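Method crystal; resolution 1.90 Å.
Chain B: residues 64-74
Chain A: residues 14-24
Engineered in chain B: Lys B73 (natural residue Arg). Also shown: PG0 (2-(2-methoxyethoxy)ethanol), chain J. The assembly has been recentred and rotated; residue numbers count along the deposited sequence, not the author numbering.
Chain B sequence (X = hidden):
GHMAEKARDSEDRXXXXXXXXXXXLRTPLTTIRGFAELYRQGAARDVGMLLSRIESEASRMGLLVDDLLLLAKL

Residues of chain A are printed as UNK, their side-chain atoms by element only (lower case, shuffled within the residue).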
# COMPACT_ATOMS: atom_id res chain seq x y z
N LEU B 64 1.58 -2.22 -6.66
CA LEU B 64 1.09 -3.23 -5.70
C LEU B 64 -0.37 -3.05 -5.28
O LEU B 64 -1.16 -4.02 -5.23
CB LEU B 64 1.98 -3.21 -4.42
CG LEU B 64 3.39 -3.86 -4.63
CD1 LEU B 64 4.25 -3.54 -3.39
CD2 LEU B 64 3.16 -5.35 -4.76
N VAL B 65 -0.73 -1.82 -4.95
CA VAL B 65 -2.08 -1.50 -4.63
C VAL B 65 -3.04 -1.79 -5.82
O VAL B 65 -4.10 -2.40 -5.66
CB VAL B 65 -2.19 -0.08 -4.06
CG1 VAL B 65 -3.64 0.30 -3.89
CG2 VAL B 65 -1.38 0.03 -2.68
N ASP B 66 -2.69 -1.35 -7.00
CA ASP B 66 -3.52 -1.63 -8.16
C ASP B 66 -3.59 -3.12 -8.45
O ASP B 66 -4.60 -3.61 -8.97
CB ASP B 66 -3.04 -0.89 -9.37
CG ASP B 66 -3.48 0.56 -9.35
OD1 ASP B 66 -4.20 0.98 -8.41
OD2 ASP B 66 -3.08 1.31 -10.26
N ASP B 67 -2.55 -3.86 -8.18
CA ASP B 67 -2.63 -5.29 -8.41
C ASP B 67 -3.73 -5.92 -7.53
O ASP B 67 -4.40 -6.80 -7.94
CB ASP B 67 -1.31 -5.97 -8.08
CG ASP B 67 -0.25 -5.84 -9.18
OD1 ASP B 67 -0.48 -5.34 -10.26
OD2 ASP B 67 0.88 -6.24 -8.93
N LEU B 68 -3.84 -5.47 -6.29
CA LEU B 68 -4.83 -5.95 -5.37
C LEU B 68 -6.22 -5.61 -5.86
O LEU B 68 -7.14 -6.48 -5.86
CB LEU B 68 -4.67 -5.32 -3.97
CG LEU B 68 -3.55 -5.78 -3.06
CD1 LEU B 68 -3.29 -4.96 -1.78
CD2 LEU B 68 -3.82 -7.20 -2.66
N LEU B 69 -6.39 -4.34 -6.22
CA LEU B 69 -7.68 -3.92 -6.72
C LEU B 69 -8.08 -4.80 -7.95
O LEU B 69 -9.24 -5.10 -8.13
CB LEU B 69 -7.70 -2.42 -7.08
CG LEU B 69 -7.65 -1.36 -5.92
CD1 LEU B 69 -7.31 0.07 -6.33
CD2 LEU B 69 -9.04 -1.24 -5.25
N LEU B 70 -7.15 -5.09 -8.81
CA LEU B 70 -7.52 -5.83 -10.01
C LEU B 70 -7.81 -7.31 -9.68
O LEU B 70 -8.70 -7.97 -10.24
CB LEU B 70 -6.32 -5.79 -10.98
CG LEU B 70 -6.52 -6.61 -12.28
CD1 LEU B 70 -7.72 -6.07 -13.05
CD2 LEU B 70 -5.26 -6.59 -13.02
N LEU B 71 -7.01 -7.85 -8.78
CA LEU B 71 -7.28 -9.19 -8.30
C LEU B 71 -8.65 -9.38 -7.77
O LEU B 71 -9.31 -10.36 -8.13
CB LEU B 71 -6.31 -9.56 -7.18
CG LEU B 71 -6.47 -10.88 -6.45
CD1 LEU B 71 -5.88 -11.89 -7.38
CD2 LEU B 71 -5.83 -10.88 -5.07
N ALA B 72 -9.11 -8.43 -7.00
CA ALA B 72 -10.46 -8.40 -6.49
C ALA B 72 -11.51 -8.43 -7.59
O ALA B 72 -12.59 -8.95 -7.36
CB ALA B 72 -10.70 -7.20 -5.57
N LYS B 73 -11.23 -7.88 -8.76
CA LYS B 73 -12.23 -7.87 -9.79
C LYS B 73 -12.10 -9.06 -10.68
O LYS B 73 -12.95 -9.26 -11.53
CB LYS B 73 -12.13 -6.65 -10.62
CG LYS B 73 -12.21 -5.37 -9.85
CD LYS B 73 -13.59 -5.06 -9.37
CE LYS B 73 -13.61 -3.64 -8.78
NZ LYS B 73 -14.96 -3.53 -8.16
N LEU B 74 -11.07 -9.87 -10.55
CA LEU B 74 -11.01 -11.03 -11.44
C LEU B 74 -11.68 -12.26 -10.83
O LEU B 74 -11.23 -12.89 -9.88
CB LEU B 74 -9.62 -11.30 -11.88
CG LEU B 74 -9.04 -10.19 -12.73
CD1 LEU B 74 -7.59 -10.54 -13.00
CD2 LEU B 74 -9.80 -9.89 -14.01
OXT LEU B 74 -12.76 -12.68 -11.26
N UNK A 14 -14.44 -11.29 0.97
CA UNK A 14 -12.96 -11.13 0.85
C UNK A 14 -12.64 -10.16 -0.30
O UNK A 14 -11.87 -9.22 -0.19
c UNK A 14 -10.84 -12.37 0.33
c UNK A 14 -10.08 -13.28 3.20
c UNK A 14 -12.30 -12.47 0.62
se UNK A 14 -9.82 -11.78 1.99
N UNK A 15 -13.27 -10.34 -1.49
CA UNK A 15 -13.07 -9.40 -2.55
C UNK A 15 -13.44 -7.95 -2.22
O UNK A 15 -12.70 -7.06 -2.50
n UNK A 15 -13.17 -13.96 -7.60
c UNK A 15 -13.41 -12.72 -7.24
n UNK A 15 -12.78 -11.75 -7.87
c UNK A 15 -13.53 -11.00 -4.53
c UNK A 15 -14.54 -11.17 -5.74
c UNK A 15 -13.94 -9.72 -3.83
n UNK A 15 -14.26 -12.47 -6.27
N UNK A 16 -14.60 -7.75 -1.60
CA UNK A 16 -15.06 -6.45 -1.10
C UNK A 16 -14.07 -5.85 -0.11
O UNK A 16 -13.76 -4.66 -0.23
c UNK A 16 -17.55 -6.70 -1.58
c UNK A 16 -18.88 -7.31 -1.10
c UNK A 16 -16.46 -6.51 -0.52
n UNK A 16 -19.93 -7.36 -2.03
o UNK A 16 -18.98 -7.77 0.07
N UNK A 17 -13.55 -6.69 0.78
CA UNK A 17 -12.58 -6.26 1.82
C UNK A 17 -11.29 -5.77 1.10
O UNK A 17 -10.75 -4.68 1.37
c UNK A 17 -8.88 -7.32 4.35
c UNK A 17 -12.30 -7.38 2.77
c UNK A 17 -9.95 -7.62 3.47
c UNK A 17 -11.40 -6.22 4.78
c UNK A 17 -9.09 -6.45 5.41
c UNK A 17 -11.21 -7.10 3.69
c UNK A 17 -10.34 -5.92 5.63
N UNK A 18 -10.78 -6.60 0.19
CA UNK A 18 -9.61 -6.26 -0.57
C UNK A 18 -9.80 -4.94 -1.40
O UNK A 18 -8.89 -4.05 -1.36
c UNK A 18 -8.10 -6.96 -2.42
c UNK A 18 -8.25 -9.77 -1.03
c UNK A 18 -9.11 -7.45 -1.38
c UNK A 18 -8.47 -8.40 -0.49
N UNK A 19 -10.94 -4.73 -2.04
CA UNK A 19 -11.19 -3.48 -2.67
C UNK A 19 -11.17 -2.26 -1.71
O UNK A 19 -10.54 -1.27 -2.00
c UNK A 19 -12.86 -2.40 -4.16
o UNK A 19 -12.36 -4.77 -4.34
c UNK A 19 -12.50 -3.62 -3.45
N UNK A 20 -11.90 -2.36 -0.59
CA UNK A 20 -11.89 -1.28 0.42
C UNK A 20 -10.57 -1.01 0.95
O UNK A 20 -10.09 0.12 0.95
c UNK A 20 -14.34 -1.52 1.06
o UNK A 20 -15.24 -2.09 1.78
o UNK A 20 -14.65 -1.06 -0.10
c UNK A 20 -12.88 -1.47 1.56
N UNK A 21 -9.89 -2.02 1.37
CA UNK A 21 -8.55 -1.82 1.92
C UNK A 21 -7.55 -1.20 0.95
O UNK A 21 -6.79 -0.29 1.38
c UNK A 21 -8.09 -3.10 2.46
N UNK A 22 -7.61 -1.57 -0.32
CA UNK A 22 -6.77 -1.03 -1.26
C UNK A 22 -7.00 0.40 -1.67
O UNK A 22 -6.02 1.13 -1.78
o UNK A 22 -6.48 -3.22 -2.13
c UNK A 22 -6.76 -1.86 -2.49
N UNK A 23 -8.26 0.80 -1.74
CA UNK A 23 -8.63 2.19 -1.89
C UNK A 23 -8.22 3.03 -0.72
O UNK A 23 -7.76 4.15 -0.93
c UNK A 23 -11.46 1.14 -4.06
c UNK A 23 -10.15 2.35 -2.17
n UNK A 23 -11.50 1.28 -5.42
n UNK A 23 -10.06 2.68 -4.68
c UNK A 23 -10.65 2.21 -5.77
c UNK A 23 -10.54 2.01 -3.59
N UNK A 24 -8.25 2.48 0.48
CA UNK A 24 -7.79 3.24 1.63
C UNK A 24 -6.28 3.52 1.62
O UNK A 24 -5.80 4.60 2.04
c UNK A 24 -9.96 1.49 4.48
c UNK A 24 -8.14 2.43 2.92
o UNK A 24 -9.02 0.78 4.98
c UNK A 24 -9.63 2.50 3.40
o UNK A 24 -11.19 1.27 4.72
C5 PG0 J . -18.40 -3.77 -10.48
O2 PG0 J . -17.51 -4.67 -9.79
C4 PG0 J . -18.16 -5.86 -9.32
C3 PG0 J . -17.18 -6.84 -8.64
O1 PG0 J . -16.68 -6.21 -7.44
C2 PG0 J . -16.00 -7.05 -6.52
C1 PG0 J . -15.57 -6.22 -5.32
OTT PG0 J . -14.68 -5.17 -5.74

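Position 14 of chain A carries three carbons and a selenium in an unbranched chain, the selenium third in line. It is selenomethionine, Met A14, a flexible apolar chain in a buried site, out of reach of the chain B helix 64-73.

Position 15 has three carbons, a nitrogen, then a carbon bearing two more nitrogens: a guanidinium, so Arg A15. Its long chain suits a place beside a helix end, where carbonyl groups lack helical partners. NH1 donates to Ala B72 O at 2.9 Å and to Leu B74 O at 2.8 Å, both near the guanidinium plane where the hydrogens point.

Position 16 shows three carbons, the third holding one oxygen and one nitrogen: Gln A16, a polar amide at an exposed site, directed away from chain B residues 64-74. Position 17 has one carbon and a six-carbon ring without a hydroxyl, Phe A17, partly exposed and without contact to those residues.

Position 18 has four carbons, forked at the first, with one arm two carbons long. This is Ile A18, pointing toward chain B; its CG2 lies 4.1 Å from both Leu B68 CB and Ala B72 CB, an apolar filling for a buried site.

Position 19 has one carbon carrying an oxygen and a carbon, hence Thr A19. OG1 donates to Arg A15 O (3.0 Å) in its own helix, while sitting 3.2 Å from Ala B72 CB, a small methyl that permits close approach.

Position 20 has two carbons, the second with two oxygens: Asp A20, an exposed carboxylate pointing away from residues 64-74 and at ease on this outer side. Position 21 has a single carbon, Ala A21, a methyl needing little room in a buried site, without contact to residues 64-74.

Position 22 has one carbon and one oxygen, Ser A22. Pointing toward chain B, it brings CB within 3.6 Å of Leu B69 CG, and its polarity is satisfied by OG donating to Ile A18 O at 2.7 Å.

Position 23 has one carbon and a five-membered ring with two nitrogens, His A23. Although its CB points away, the ring returns to receive Leu B69 CD2 over one face, 3.6 Å from the centroid, a CH-pi contact. Position 24 has three carbons, the last with two oxygens: Glu A24, a carboxylate at an exposed site beyond reach.

The helices run nearly antiparallel (156°), axes 8.5 Å apart at closest approach. Small Ala B72 and Ser A22 keep the packing tight, and Leu B69 spans Thr A19 to His A23. The Leu B74 OXT–Arg A15 NH1 salt bridge (3.5 Å) adds charge pairing. Engineered Lys B73 donates from NZ to PG0 OTT (2.9 Å), a probable crystallisation additive that links it to Thr A19.

Chain A 14-24: MRQFITDASHE
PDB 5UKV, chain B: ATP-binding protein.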